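Local structure of tail fiber protein (Acinetobacter phage AM24, 5W5P) at residues L39-D44 against R62-L67; V215-V220 against R238-V243; A382-A387 against N414-W419; I498-K503 against A597-S602; T532-V537 against I571-T576. The protein is a trimeric phage tailspike that probably recognises and degrades the capsular polysaccharide of its Acinetobacter host during attachment. All coordinates share one frame; numbering follows the deposited sequence.

From the N terminus, contact 1 closes the first loop, tying the start of helix 42-46 to the loop between strands 56-59 and 71-75. Contacts 2 and 3 follow in series within the parallel beta-helix: contact 2 joins neighbouring coils through strands 219-222 and 241-244, and contact 3 joins two loops further along, its centre about 31 Å from that of contact 2. The last two lie in the C-terminal antiparallel region. Contact 4 pairs strands 492-503 and 598-608, and contact 5, nested within that long loop, ties strand 535-546 to strand 569-574, the two centres about 24 Å apart. Centres of contacts 1 and 5 are about 100 Å apart.

Contact 1 (L39-D44 against R62-L67); sequences LKTFDD and RSNTYL
K40, T41 and F42 meet R62, S63 and N64 in a mixed polar and aromatic contact near the N-terminal end of the chain, where the start of helix 42-46 packs on the loop between strands 56-59 and 71-75. At its middle, the amide of F42 donates to the carbonyl of R62 (N to O 2.8 Å, 164° at the hydrogen). The same two residues also meet through their side chains. R62 CG lies over one face of the F42 ring, 3.8 Å from its centroid in a CH-pi contact, and a bend at chi3 (56°) turns NE off the line of the chain. The guanidinium, its plane 59° from the ring, is gripped by a salt bridge to D86 and a hydrogen bond to the carbonyl of W110. Farther out, K40 NZ donates to N64 OD1 at 2.8 Å, the two side chains crossing at about a right angle. The N64 side chain lies about 4 Å from a bound zinc ion. T41 CG2 packs against the S63 backbone, 3.5 Å from S63 C, and also touches N64 OD1. On the helix side, D44 OD2 accepts from K40 N at 3.1 Å. T41 N donates to D44 OD2 as well, at 3.3 Å. D44 N returns a weak bond to T41 OG1, completing a capping box with T41 as N-cap.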
# COMPACT_ATOMS: atom_id res chain seq x y z
N LEU A 39 -7.08 52.36 -20.97
CA LEU A 39 -7.69 52.00 -19.68
C LEU A 39 -6.66 51.24 -18.85
O LEU A 39 -6.54 50.01 -18.92
CB LEU A 39 -8.95 51.17 -19.90
CG LEU A 39 -10.02 51.83 -20.76
CD1 LEU A 39 -11.19 50.88 -20.97
CD2 LEU A 39 -10.49 53.12 -20.12
N LYS A 40 -5.90 51.98 -18.05
CA LYS A 40 -4.82 51.39 -17.27
C LYS A 40 -5.31 50.81 -15.95
O LYS A 40 -4.91 49.70 -15.58
CB LYS A 40 -3.72 52.43 -17.03
CG LYS A 40 -2.70 52.00 -16.00
CD LYS A 40 -1.66 53.07 -15.76
CE LYS A 40 -0.39 52.48 -15.15
NZ LYS A 40 0.13 53.35 -14.05
N THR A 41 -6.17 51.53 -15.23
CA THR A 41 -6.60 51.16 -13.89
C THR A 41 -8.11 50.94 -13.85
O THR A 41 -8.83 51.21 -14.81
CB THR A 41 -6.21 52.24 -12.87
OG1 THR A 41 -6.98 53.42 -13.11
CG2 THR A 41 -4.73 52.57 -12.99
N PHE A 42 -8.58 50.43 -12.71
CA PHE A 42 -10.01 50.23 -12.51
C PHE A 42 -10.77 51.55 -12.56
O PHE A 42 -11.91 51.60 -13.03
CB PHE A 42 -10.27 49.54 -11.16
CG PHE A 42 -10.23 48.04 -11.21
CD1 PHE A 42 -9.54 47.37 -12.22
CD2 PHE A 42 -10.87 47.29 -10.24
CE1 PHE A 42 -9.49 45.99 -12.24
CE2 PHE A 42 -10.83 45.90 -10.26
CZ PHE A 42 -10.14 45.25 -11.27
N ASP A 43 -10.15 52.63 -12.06
CA ASP A 43 -10.80 53.94 -12.11
C ASP A 43 -11.00 54.42 -13.54
O ASP A 43 -12.01 55.07 -13.84
CB ASP A 43 -9.99 54.96 -11.31
CG ASP A 43 -10.75 56.25 -11.08
OD1 ASP A 43 -11.81 56.21 -10.42
OD2 ASP A 43 -10.28 57.32 -11.55
N ASP A 44 -10.07 54.10 -14.44
CA ASP A 44 -10.23 54.47 -15.84
C ASP A 44 -11.43 53.76 -16.47
O ASP A 44 -12.11 54.34 -17.31
CB ASP A 44 -8.96 54.15 -16.63
CG ASP A 44 -7.78 54.98 -16.18
OD1 ASP A 44 -8.00 56.08 -15.62
OD2 ASP A 44 -6.64 54.54 -16.38
N ARG A 62 -5.27 47.24 -11.42
CA ARG A 62 -6.30 47.73 -10.51
C ARG A 62 -6.13 49.22 -10.23
O ARG A 62 -7.08 50.00 -10.36
CB ARG A 62 -6.28 46.94 -9.20
CG ARG A 62 -7.11 45.67 -9.22
CD ARG A 62 -7.12 44.99 -7.85
NE ARG A 62 -7.59 45.89 -6.79
CZ ARG A 62 -8.86 45.98 -6.39
NH1 ARG A 62 -9.79 45.22 -6.95
NH2 ARG A 62 -9.19 46.82 -5.42
N SER A 63 -4.92 49.62 -9.85
CA SER A 63 -4.57 51.02 -9.65
C SER A 63 -3.14 51.24 -10.15
O SER A 63 -2.46 50.31 -10.58
CB SER A 63 -4.70 51.43 -8.19
OG SER A 63 -3.73 50.77 -7.39
N ASN A 64 -2.69 52.49 -10.07
CA ASN A 64 -1.33 52.82 -10.47
C ASN A 64 -0.28 52.17 -9.56
O ASN A 64 0.88 52.02 -9.97
CB ASN A 64 -1.09 54.33 -10.50
CG ASN A 64 -1.96 55.04 -11.52
OD1 ASN A 64 -1.93 54.72 -12.72
ND2 ASN A 64 -2.71 56.02 -11.07
N THR A 65 -0.66 51.82 -8.33
CA THR A 65 0.24 51.14 -7.41
C THR A 65 0.03 49.63 -7.38
O THR A 65 0.97 48.91 -7.05
CB THR A 65 0.08 51.69 -5.99
OG1 THR A 65 -1.31 51.93 -5.73
CG2 THR A 65 0.85 52.99 -5.81
N TYR A 66 -1.15 49.14 -7.76
CA TYR A 66 -1.47 47.71 -7.74
C TYR A 66 -1.40 47.18 -9.17
O TYR A 66 -2.31 47.43 -9.98
CB TYR A 66 -2.85 47.47 -7.14
CG TYR A 66 -3.15 46.03 -6.81
CD1 TYR A 66 -3.55 45.14 -7.80
CD2 TYR A 66 -3.04 45.55 -5.50
CE1 TYR A 66 -3.82 43.81 -7.50
CE2 TYR A 66 -3.31 44.22 -5.19
CZ TYR A 66 -3.70 43.36 -6.20
OH TYR A 66 -3.97 42.04 -5.92
N LEU A 67 -0.34 46.45 -9.48
CA LEU A 67 -0.06 46.04 -10.86
C LEU A 67 -0.77 44.77 -11.28
O LEU A 67 -0.62 44.37 -12.44
CB LEU A 67 1.45 45.87 -11.05
CG LEU A 67 2.32 47.00 -10.47
CD1 LEU A 67 3.79 46.65 -10.57
CD2 LEU A 67 2.02 48.31 -11.19

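Contact 2 (V215-V220 against R238-V243); sequences VSQSVV and RISALV
Neighbouring coils of the parallel beta-helix meet where S218-V220 runs alongside S240-L242, with V219 and A241 forming a parallel bridge whose CA atoms are 4.9 Å apart. Before the bridge, two serines clasp each other's backbone. S218 N donates to S240 OG at 3.0 Å; in return S218 OG, placed between its own backbone N and carbonyl carbon (chi1 51°), faces S240 N and accepts from it, also at 3.0 Å. A water donates to S216 O and also bonds S240 OG, extending this polar patch to S216. The strand bonding then continues from A241 N to S218 O (3.2 Å) and, weakly, from V220 N to A241 O. V219 CA comes within 3.2 Å of the same A241 O in a CA-H...O contact. V219 CG2 and A241 CB touch at 4.0 Å on one face; V220 CG2 meets I239 CG2 at 4.0 Å, those two side chains crossing at about a right angle. Both V220 and I239 rest on F210 of strand 209-211, and L242 reaches M231 and I262 of strands 229-232 and 260-263, while strand 241-244 lies between strands 219-222 and 272-276.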
# COMPACT_ATOMS: atom_id res chain seq x y z
N VAL A 215 7.27 31.61 14.77
CA VAL A 215 7.14 32.27 16.07
C VAL A 215 5.70 32.66 16.36
O VAL A 215 5.44 33.47 17.25
CB VAL A 215 8.07 33.50 16.16
CG1 VAL A 215 9.53 33.06 16.16
CG2 VAL A 215 7.79 34.47 15.03
N SER A 216 4.75 32.11 15.62
CA SER A 216 3.33 32.37 15.83
C SER A 216 2.55 31.17 15.31
O SER A 216 3.12 30.24 14.73
CB SER A 216 2.90 33.66 15.15
OG SER A 216 3.09 33.57 13.75
N GLN A 217 1.24 31.21 15.51
CA GLN A 217 0.38 30.08 15.15
C GLN A 217 -0.04 30.18 13.69
O GLN A 217 -0.50 31.24 13.24
CB GLN A 217 -0.84 30.03 16.06
CG GLN A 217 -0.56 29.44 17.43
CD GLN A 217 0.09 28.06 17.36
OE1 GLN A 217 -0.46 27.13 16.78
NE2 GLN A 217 1.28 27.94 17.94
N SER A 218 0.13 29.08 12.95
CA SER A 218 -0.27 28.99 11.55
C SER A 218 -0.89 27.63 11.30
O SER A 218 -0.21 26.60 11.36
CB SER A 218 0.92 29.21 10.62
OG SER A 218 2.01 28.38 10.97
N VAL A 219 -2.19 27.61 11.00
CA VAL A 219 -2.92 26.40 10.67
C VAL A 219 -3.60 26.62 9.33
O VAL A 219 -4.21 27.67 9.11
CB VAL A 219 -3.96 26.05 11.76
CG1 VAL A 219 -4.83 24.87 11.31
CG2 VAL A 219 -3.26 25.76 13.09
N VAL A 220 -3.49 25.64 8.43
CA VAL A 220 -3.99 25.80 7.06
C VAL A 220 -5.45 25.35 6.99
O VAL A 220 -6.32 26.13 6.57
CB VAL A 220 -3.13 25.02 6.05
CG1 VAL A 220 -3.63 25.26 4.63
CG2 VAL A 220 -1.67 25.42 6.18
N ARG A 238 7.41 25.71 8.16
CA ARG A 238 7.22 26.33 9.48
C ARG A 238 5.74 26.58 9.77
O ARG A 238 5.35 27.63 10.30
CB ARG A 238 8.04 27.62 9.61
CG ARG A 238 9.54 27.39 9.42
CD ARG A 238 10.34 28.65 9.68
NE ARG A 238 11.76 28.46 9.35
CZ ARG A 238 12.28 28.68 8.15
NH1 ARG A 238 11.51 29.09 7.15
NH2 ARG A 238 13.58 28.49 7.94
N ILE A 239 4.91 25.60 9.42
CA ILE A 239 3.47 25.63 9.67
C ILE A 239 3.19 24.88 10.96
O ILE A 239 3.63 23.73 11.13
CB ILE A 239 2.69 25.04 8.49
CG1 ILE A 239 2.90 25.92 7.25
CG2 ILE A 239 1.21 24.85 8.84
CD1 ILE A 239 2.00 27.14 7.20
N SER A 240 2.46 25.51 11.88
CA SER A 240 2.22 24.90 13.19
C SER A 240 1.42 23.62 13.07
O SER A 240 1.64 22.66 13.82
CB SER A 240 1.52 25.90 14.11
OG SER A 240 2.13 27.18 14.03
N ALA A 241 0.46 23.58 12.14
CA ALA A 241 -0.34 22.39 11.90
C ALA A 241 -0.98 22.51 10.53
O ALA A 241 -1.56 23.55 10.21
CB ALA A 241 -1.42 22.22 12.97
N LEU A 242 -0.86 21.46 9.72
CA LEU A 242 -1.60 21.43 8.46
C LEU A 242 -3.09 21.34 8.72
O LEU A 242 -3.89 22.07 8.11
CB LEU A 242 -1.13 20.26 7.59
CG LEU A 242 0.05 20.50 6.65
CD1 LEU A 242 1.35 20.75 7.42
CD2 LEU A 242 0.21 19.32 5.69
N VAL A 243 -3.50 20.46 9.63
CA VAL A 243 -4.89 20.28 10.02
C VAL A 243 -4.98 20.34 11.54
O VAL A 243 -4.18 19.70 12.23
CB VAL A 243 -5.48 18.95 9.51
CG1 VAL A 243 -6.98 18.88 9.80
CG2 VAL A 243 -5.21 18.78 8.02
O HOH W 1 3.87 29.65 11.97
O HOH W 2 4.65 27.81 15.45

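Contact 3 (A382-A387 against N414-W419); sequences ADVNYA and NAYRMW
A415 opens the contact by setting its CB obliquely against the Y386 ring, 3.4 Å from CE2; the hydroxyl of that tyrosine is bonded to D388. Y416 comes next and buries the most surface. With CG anti to the backbone N (chi1 -167°), the Y416 side chain heads for the other segment and lies alongside V384, the two pointing the same way. V384 CA sits over one ring face, 3.8 Å from the centroid, in a CH-pi contact, and V384 CG1 touches Y416 CZ at 3.8 Å. R439 adds a cation-pi contact to the same ring. The carbonyl oxygen of D383 presses on Y416 CB at 3.2 Å. R417, extended from CG to NE, donates from NH1 to a water (3.1 Å), which donates to Y386 O (2.8 Å), so the guanidinium reaches the opposite segment through solvent; the same water lies doubtfully close to V384 O, and NH2 bonds the carbonyl of R439. R417 O receives a CA-H...O contact from A387 CA at 3.3 Å. W419 contributes its backbone, C lying 3.6 Å from A387 CB, while its indole stacks on F408. No direct hydrogen bond joins the segments. What Y416 packs against is a type I beta turn, D383 to Y386, opened by an Asx turn in which D383 OD1 accepts from N385 N, in a loop of the beta-helix leading to strand 389-390.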
# COMPACT_ATOMS: atom_id res chain seq x y z
N ALA A 382 21.32 2.58 22.04
CA ALA A 382 21.60 1.94 23.32
C ALA A 382 20.71 2.44 24.45
O ALA A 382 20.98 2.13 25.62
CB ALA A 382 23.07 2.14 23.69
N ASP A 383 19.67 3.21 24.15
CA ASP A 383 18.75 3.72 25.15
C ASP A 383 17.74 2.64 25.50
O ASP A 383 16.82 2.36 24.71
CB ASP A 383 18.05 4.97 24.61
CG ASP A 383 17.27 5.72 25.67
OD1 ASP A 383 16.90 5.12 26.70
OD2 ASP A 383 17.00 6.93 25.46
N VAL A 384 17.88 2.03 26.68
CA VAL A 384 17.01 0.92 27.08
C VAL A 384 15.56 1.36 27.21
O VAL A 384 14.66 0.51 27.20
CB VAL A 384 17.50 0.27 28.39
CG1 VAL A 384 18.98 -0.09 28.31
CG2 VAL A 384 17.23 1.16 29.60
N ASN A 385 15.30 2.66 27.33
CA ASN A 385 13.94 3.16 27.45
C ASN A 385 13.34 3.55 26.12
O ASN A 385 12.22 4.09 26.09
CB ASN A 385 13.89 4.34 28.42
CG ASN A 385 13.93 3.90 29.87
OD1 ASN A 385 13.03 3.21 30.34
ND2 ASN A 385 14.99 4.28 30.57
N TYR A 386 14.03 3.30 25.01
CA TYR A 386 13.54 3.66 23.68
C TYR A 386 12.95 2.44 22.98
O TYR A 386 13.48 1.33 23.08
CB TYR A 386 14.66 4.24 22.81
CG TYR A 386 14.19 4.56 21.41
CD1 TYR A 386 13.66 5.81 21.10
CD2 TYR A 386 14.23 3.61 20.40
CE1 TYR A 386 13.20 6.10 19.83
CE2 TYR A 386 13.77 3.89 19.13
CZ TYR A 386 13.26 5.14 18.85
OH TYR A 386 12.81 5.42 17.58
N ALA A 387 11.85 2.66 22.27
CA ALA A 387 11.31 1.68 21.32
C ALA A 387 10.71 2.45 20.16
O ALA A 387 10.11 3.51 20.36
CB ALA A 387 10.26 0.78 21.97
N ASN A 414 17.66 -0.31 13.84
CA ASN A 414 18.94 -0.42 14.52
C ASN A 414 18.88 0.26 15.88
O ASN A 414 19.92 0.60 16.45
CB ASN A 414 20.09 0.15 13.67
CG ASN A 414 19.94 1.64 13.41
OD1 ASN A 414 18.91 2.25 13.69
ND2 ASN A 414 20.99 2.24 12.84
N ALA A 415 17.68 0.47 16.39
CA ALA A 415 17.48 1.07 17.70
C ALA A 415 17.53 -0.02 18.77
O ALA A 415 17.65 -1.21 18.47
CB ALA A 415 16.15 1.83 17.73
N TYR A 416 17.44 0.39 20.03
CA TYR A 416 17.44 -0.59 21.10
C TYR A 416 16.26 -1.56 20.96
O TYR A 416 16.43 -2.78 21.10
CB TYR A 416 17.40 0.10 22.46
CG TYR A 416 17.71 -0.85 23.58
CD1 TYR A 416 19.02 -1.26 23.83
CD2 TYR A 416 16.71 -1.37 24.39
CE1 TYR A 416 19.32 -2.14 24.85
CE2 TYR A 416 17.00 -2.26 25.41
CZ TYR A 416 18.30 -2.64 25.63
OH TYR A 416 18.60 -3.51 26.65
N ARG A 417 15.08 -1.03 20.65
CA ARG A 417 13.90 -1.87 20.49
C ARG A 417 13.04 -1.32 19.36
O ARG A 417 13.02 -0.11 19.09
CB ARG A 417 13.08 -1.95 21.78
CG ARG A 417 13.52 -3.06 22.72
CD ARG A 417 12.50 -3.27 23.82
NE ARG A 417 12.88 -4.35 24.72
CZ ARG A 417 13.53 -4.17 25.86
NH1 ARG A 417 13.88 -2.95 26.26
NH2 ARG A 417 13.84 -5.22 26.61
N MSE A 418 12.31 -2.22 18.71
CA MSE A 418 11.36 -1.82 17.69
C MSE A 418 9.98 -1.58 18.30
O MSE A 418 9.20 -0.76 17.79
CB MSE A 418 11.28 -2.87 16.59
CG MSE A 418 10.60 -2.36 15.33
SE MSE A 418 10.28 -3.78 14.04
CE MSE A 418 12.13 -4.14 13.53
N TRP A 419 9.67 -2.28 19.39
CA TRP A 419 8.39 -2.13 20.07
C TRP A 419 8.58 -2.39 21.56
O TRP A 419 9.59 -2.93 22.00
CB TRP A 419 7.33 -3.06 19.47
CG TRP A 419 7.65 -4.52 19.57
CD1 TRP A 419 7.51 -5.32 20.67
CD2 TRP A 419 8.17 -5.36 18.53
NE1 TRP A 419 7.90 -6.60 20.37
CE2 TRP A 419 8.31 -6.65 19.07
CE3 TRP A 419 8.52 -5.15 17.19
CZ2 TRP A 419 8.80 -7.73 18.32
CZ3 TRP A 419 9.01 -6.21 16.46
CH2 TRP A 419 9.14 -7.48 17.02
O HOH W 3 13.00 -0.15 25.41

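Contact 4 (I498-K503 against A597-S602); sequences IFMQMK and AKVFSS
I498 touches S601 with its CG2 branch, 3.9 Å from S601 CB, within the antiparallel pairing of strands 492-503 and 598-608. F499 forms a hydrogen-bonded pair with S602: S602 N donates to F499 O at 2.7 Å, and F499 N returns a bond to S602 O. M500, a selenomethionine opposite S601, lies side by side with V599, its CB 3.8 Å from V599 CG1. Q501 then pairs with F600, Q501 N donating to F600 O at 2.7 Å and nearly straight (171°). Its side chain points the same way as the F600 ring, with OE1 at the ring edge; a water lies within hydrogen-bonding distance of Q501 OE1, F600 O and S602 OG. Q501 NE2 bonds Q522 of the second subunit, and OE1 bonds S612 of that subunit. Selenomethionine M502 lays SE on V599 CG2 at 3.6 Å. K503, at the end of the segment, crosses F600 obliquely with its extended chain, NZ 3.5 Å from F600 CD2 and bonded to the same S612. K503 O accepts from both A597 N (2.7 Å) and K598 N (3.1 Å), a classic beta bulge. Strand 598-608 is flanked on its other side by strand 451-461 and strand 492-503 by strand 509-523, while I498, M500 and V599 face strand 470-477 and F499, Q501, F600 and S602 meet the second subunit.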
# COMPACT_ATOMS: atom_id res chain seq x y z
N ILE A 498 -0.48 -39.64 13.43
CA ILE A 498 -1.18 -40.50 12.48
C ILE A 498 -2.58 -40.75 13.05
O ILE A 498 -2.80 -41.65 13.85
CB ILE A 498 -0.43 -41.81 12.23
CG1 ILE A 498 1.04 -41.52 11.91
CG2 ILE A 498 -1.09 -42.61 11.12
CD1 ILE A 498 1.90 -42.76 11.89
N PHE A 499 -3.54 -39.93 12.62
CA PHE A 499 -4.94 -40.11 12.99
C PHE A 499 -5.53 -41.21 12.11
O PHE A 499 -5.69 -41.03 10.90
CB PHE A 499 -5.71 -38.80 12.84
CG PHE A 499 -7.19 -38.92 13.12
CD1 PHE A 499 -7.66 -39.84 14.05
CD2 PHE A 499 -8.10 -38.11 12.47
CE1 PHE A 499 -9.02 -39.95 14.31
CE2 PHE A 499 -9.46 -38.22 12.73
CZ PHE A 499 -9.91 -39.14 13.65
N MSE A 500 -5.84 -42.35 12.72
CA MSE A 500 -6.38 -43.47 11.97
C MSE A 500 -7.87 -43.63 12.22
O MSE A 500 -8.32 -43.73 13.36
CB MSE A 500 -5.66 -44.77 12.35
CG MSE A 500 -4.15 -44.74 12.17
SE MSE A 500 -3.25 -46.04 13.33
CE MSE A 500 -3.33 -45.03 15.00
N GLN A 501 -8.64 -43.67 11.13
CA GLN A 501 -10.07 -43.91 11.18
C GLN A 501 -10.34 -45.26 10.52
O GLN A 501 -10.12 -45.42 9.31
CB GLN A 501 -10.84 -42.78 10.48
CG GLN A 501 -10.81 -41.47 11.25
CD GLN A 501 -11.44 -40.31 10.49
OE1 GLN A 501 -11.02 -39.97 9.39
NE2 GLN A 501 -12.46 -39.70 11.09
N MSE A 502 -10.78 -46.23 11.31
CA MSE A 502 -11.11 -47.54 10.77
C MSE A 502 -12.52 -47.50 10.19
O MSE A 502 -13.48 -47.17 10.88
CB MSE A 502 -11.00 -48.64 11.83
CG MSE A 502 -10.06 -48.31 12.98
SE MSE A 502 -8.21 -47.94 12.44
CE MSE A 502 -7.58 -47.23 14.14
N LYS A 503 -12.62 -47.85 8.90
CA LYS A 503 -13.87 -47.71 8.17
C LYS A 503 -14.22 -49.01 7.48
O LYS A 503 -13.36 -49.85 7.20
CB LYS A 503 -13.79 -46.58 7.14
CG LYS A 503 -13.37 -45.23 7.70
CD LYS A 503 -13.32 -44.18 6.61
CE LYS A 503 -12.88 -42.84 7.15
NZ LYS A 503 -12.95 -41.80 6.09
N ALA A 597 -12.97 -52.50 6.71
CA ALA A 597 -12.32 -52.84 5.45
C ALA A 597 -11.02 -52.08 5.22
O ALA A 597 -10.24 -52.47 4.34
CB ALA A 597 -13.26 -52.58 4.27
N LYS A 598 -10.74 -51.03 5.98
CA LYS A 598 -9.57 -50.21 5.71
C LYS A 598 -9.23 -49.36 6.92
O LYS A 598 -10.07 -49.12 7.79
CB LYS A 598 -9.78 -49.31 4.49
CG LYS A 598 -10.95 -48.36 4.64
CD LYS A 598 -11.30 -47.72 3.31
CE LYS A 598 -12.76 -47.32 3.25
NZ LYS A 598 -13.12 -46.74 1.93
N VAL A 599 -7.99 -48.91 6.95
CA VAL A 599 -7.53 -47.89 7.89
C VAL A 599 -7.27 -46.63 7.08
O VAL A 599 -6.40 -46.61 6.20
CB VAL A 599 -6.28 -48.34 8.65
CG1 VAL A 599 -5.69 -47.18 9.44
CG2 VAL A 599 -6.62 -49.50 9.57
N PHE A 600 -8.05 -45.58 7.35
CA PHE A 600 -7.89 -44.28 6.70
C PHE A 600 -7.08 -43.38 7.63
O PHE A 600 -7.55 -43.01 8.71
CB PHE A 600 -9.25 -43.67 6.38
CG PHE A 600 -9.18 -42.54 5.40
CD1 PHE A 600 -8.79 -42.76 4.09
CD2 PHE A 600 -9.52 -41.25 5.79
CE1 PHE A 600 -8.73 -41.70 3.18
CE2 PHE A 600 -9.47 -40.19 4.89
CZ PHE A 600 -9.07 -40.42 3.58
N SER A 601 -5.87 -43.03 7.22
CA SER A 601 -4.93 -42.34 8.09
C SER A 601 -4.76 -40.89 7.63
O SER A 601 -4.38 -40.64 6.48
CB SER A 601 -3.59 -43.06 8.10
OG SER A 601 -3.71 -44.35 8.68
N SER A 602 -5.04 -39.95 8.53
CA SER A 602 -4.77 -38.53 8.33
C SER A 602 -3.47 -38.20 9.05
O SER A 602 -3.47 -37.96 10.26
CB SER A 602 -5.92 -37.68 8.85
OG SER A 602 -7.10 -37.87 8.08
O HOH W 4 -8.33 -40.25 9.01

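Contact 5 (T532-V537 against I571-T576); sequences TTDVYV and IERVGT
R573 reaches across to the backbone of V535. Its chi1 (171°) sends CG across, anti to the backbone N, and the chain bends at chi3 to set NE. NH2 lies near V535 O; the modelled separation of 2.4 Å is too short to be taken literally, and the bond is far from straight. A water accepts from V535 N at 2.9 Å and from R573 NH2 at 3.1 Å, giving the two residues a second, indirect link. R573 NE donates to the hydroxyl of Y578, to which V537 N also makes a weak bond. These are not paired strands: the short axes of 535-537 and 571-574 approach only to 9.0 Å, with directions 157° apart, so side chains bridge strand 535-546, an edge strand of its antiparallel sheet within this chain, and strand 569-574 of another. Apolar contact is slight, V537 CG1 lying 4.4 Å from I571 CD1. The same methyl makes a van der Waals contact with a backbone oxygen, V537 O, at 3.6 Å. The Y536 ring lies obliquely beside the guanidinium, CD1 4.2 Å from R573 NH2 and the two planes 54° apart; the tyrosine hydroxyl bonds V551 O of the third subunit. At the start of the segment, T532 OG1 accepts from D534 N in an ST turn.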
# COMPACT_ATOMS: atom_id res chain seq x y z
N THR A 532 26.50 -42.71 -0.93
CA THR A 532 25.25 -43.05 -1.60
C THR A 532 24.24 -41.94 -1.36
O THR A 532 24.33 -41.18 -0.40
CB THR A 532 24.68 -44.38 -1.09
OG1 THR A 532 23.40 -44.61 -1.69
CG2 THR A 532 24.52 -44.34 0.42
N THR A 533 23.25 -41.87 -2.26
CA THR A 533 22.16 -40.92 -2.10
C THR A 533 21.06 -41.43 -1.18
O THR A 533 20.23 -40.63 -0.73
CB THR A 533 21.54 -40.58 -3.46
OG1 THR A 533 20.98 -41.76 -4.04
CG2 THR A 533 22.59 -39.99 -4.40
N ASP A 534 21.02 -42.73 -0.91
CA ASP A 534 19.99 -43.28 -0.04
C ASP A 534 20.11 -42.68 1.36
O ASP A 534 21.21 -42.49 1.88
CB ASP A 534 20.11 -44.80 0.05
CG ASP A 534 19.99 -45.48 -1.31
OD1 ASP A 534 19.43 -44.87 -2.24
OD2 ASP A 534 20.46 -46.63 -1.44
N VAL A 535 18.96 -42.37 1.96
CA VAL A 535 18.90 -41.91 3.34
C VAL A 535 17.98 -42.84 4.12
O VAL A 535 16.97 -43.31 3.59
CB VAL A 535 18.42 -40.44 3.44
CG1 VAL A 535 19.52 -39.50 2.96
CG2 VAL A 535 17.13 -40.25 2.65
N TYR A 536 18.33 -43.10 5.37
CA TYR A 536 17.67 -44.12 6.16
C TYR A 536 16.87 -43.49 7.29
O TYR A 536 17.19 -42.41 7.78
CB TYR A 536 18.70 -45.11 6.70
CG TYR A 536 19.70 -45.54 5.65
CD1 TYR A 536 19.37 -46.51 4.71
CD2 TYR A 536 20.96 -44.97 5.58
CE1 TYR A 536 20.27 -46.90 3.73
CE2 TYR A 536 21.87 -45.35 4.61
CZ TYR A 536 21.52 -46.32 3.69
OH TYR A 536 22.41 -46.72 2.71
N VAL A 537 15.81 -44.19 7.70
CA VAL A 537 14.88 -43.72 8.71
C VAL A 537 14.83 -44.73 9.85
O VAL A 537 14.79 -45.94 9.62
CB VAL A 537 13.47 -43.51 8.12
CG1 VAL A 537 12.46 -43.21 9.22
CG2 VAL A 537 13.48 -42.41 7.07
N ILE A 571 8.68 -50.71 10.93
CA ILE A 571 8.79 -50.02 9.65
C ILE A 571 9.54 -50.91 8.67
O ILE A 571 10.34 -51.76 9.06
CB ILE A 571 9.47 -48.64 9.75
CG1 ILE A 571 10.92 -48.76 10.23
CG2 ILE A 571 8.68 -47.71 10.66
CD1 ILE A 571 11.63 -47.43 10.33
N GLU A 572 9.25 -50.71 7.38
CA GLU A 572 9.86 -51.47 6.30
C GLU A 572 10.18 -50.53 5.15
O GLU A 572 9.32 -49.72 4.76
CB GLU A 572 8.94 -52.60 5.83
CG GLU A 572 9.37 -53.24 4.52
CD GLU A 572 8.33 -54.19 3.95
OE1 GLU A 572 7.16 -54.11 4.37
OE2 GLU A 572 8.69 -55.00 3.07
N ARG A 573 11.39 -50.62 4.61
CA ARG A 573 11.80 -49.79 3.49
C ARG A 573 11.41 -50.46 2.18
O ARG A 573 11.80 -51.61 1.93
CB ARG A 573 13.31 -49.52 3.53
CG ARG A 573 13.83 -48.84 2.26
CD ARG A 573 15.34 -48.64 2.29
NE ARG A 573 15.70 -47.26 2.63
CZ ARG A 573 16.05 -46.34 1.74
NH1 ARG A 573 16.11 -46.63 0.45
NH2 ARG A 573 16.36 -45.12 2.15
N VAL A 574 10.64 -49.76 1.36
CA VAL A 574 10.24 -50.22 0.03
C VAL A 574 10.67 -49.15 -0.96
O VAL A 574 10.10 -48.05 -0.98
CB VAL A 574 8.73 -50.49 -0.06
CG1 VAL A 574 8.35 -50.92 -1.47
CG2 VAL A 574 8.33 -51.55 0.95
N GLY A 575 11.65 -49.48 -1.80
CA GLY A 575 12.25 -48.50 -2.68
C GLY A 575 12.88 -47.38 -1.87
O GLY A 575 13.87 -47.60 -1.16
N THR A 576 12.32 -46.18 -1.98
CA THR A 576 12.71 -45.06 -1.13
C THR A 576 11.69 -44.79 -0.03
O THR A 576 11.93 -43.92 0.81
CB THR A 576 12.90 -43.80 -1.98
OG1 THR A 576 11.78 -43.63 -2.86
CG2 THR A 576 14.18 -43.90 -2.81
O HOH W 5 16.62 -42.68 0.21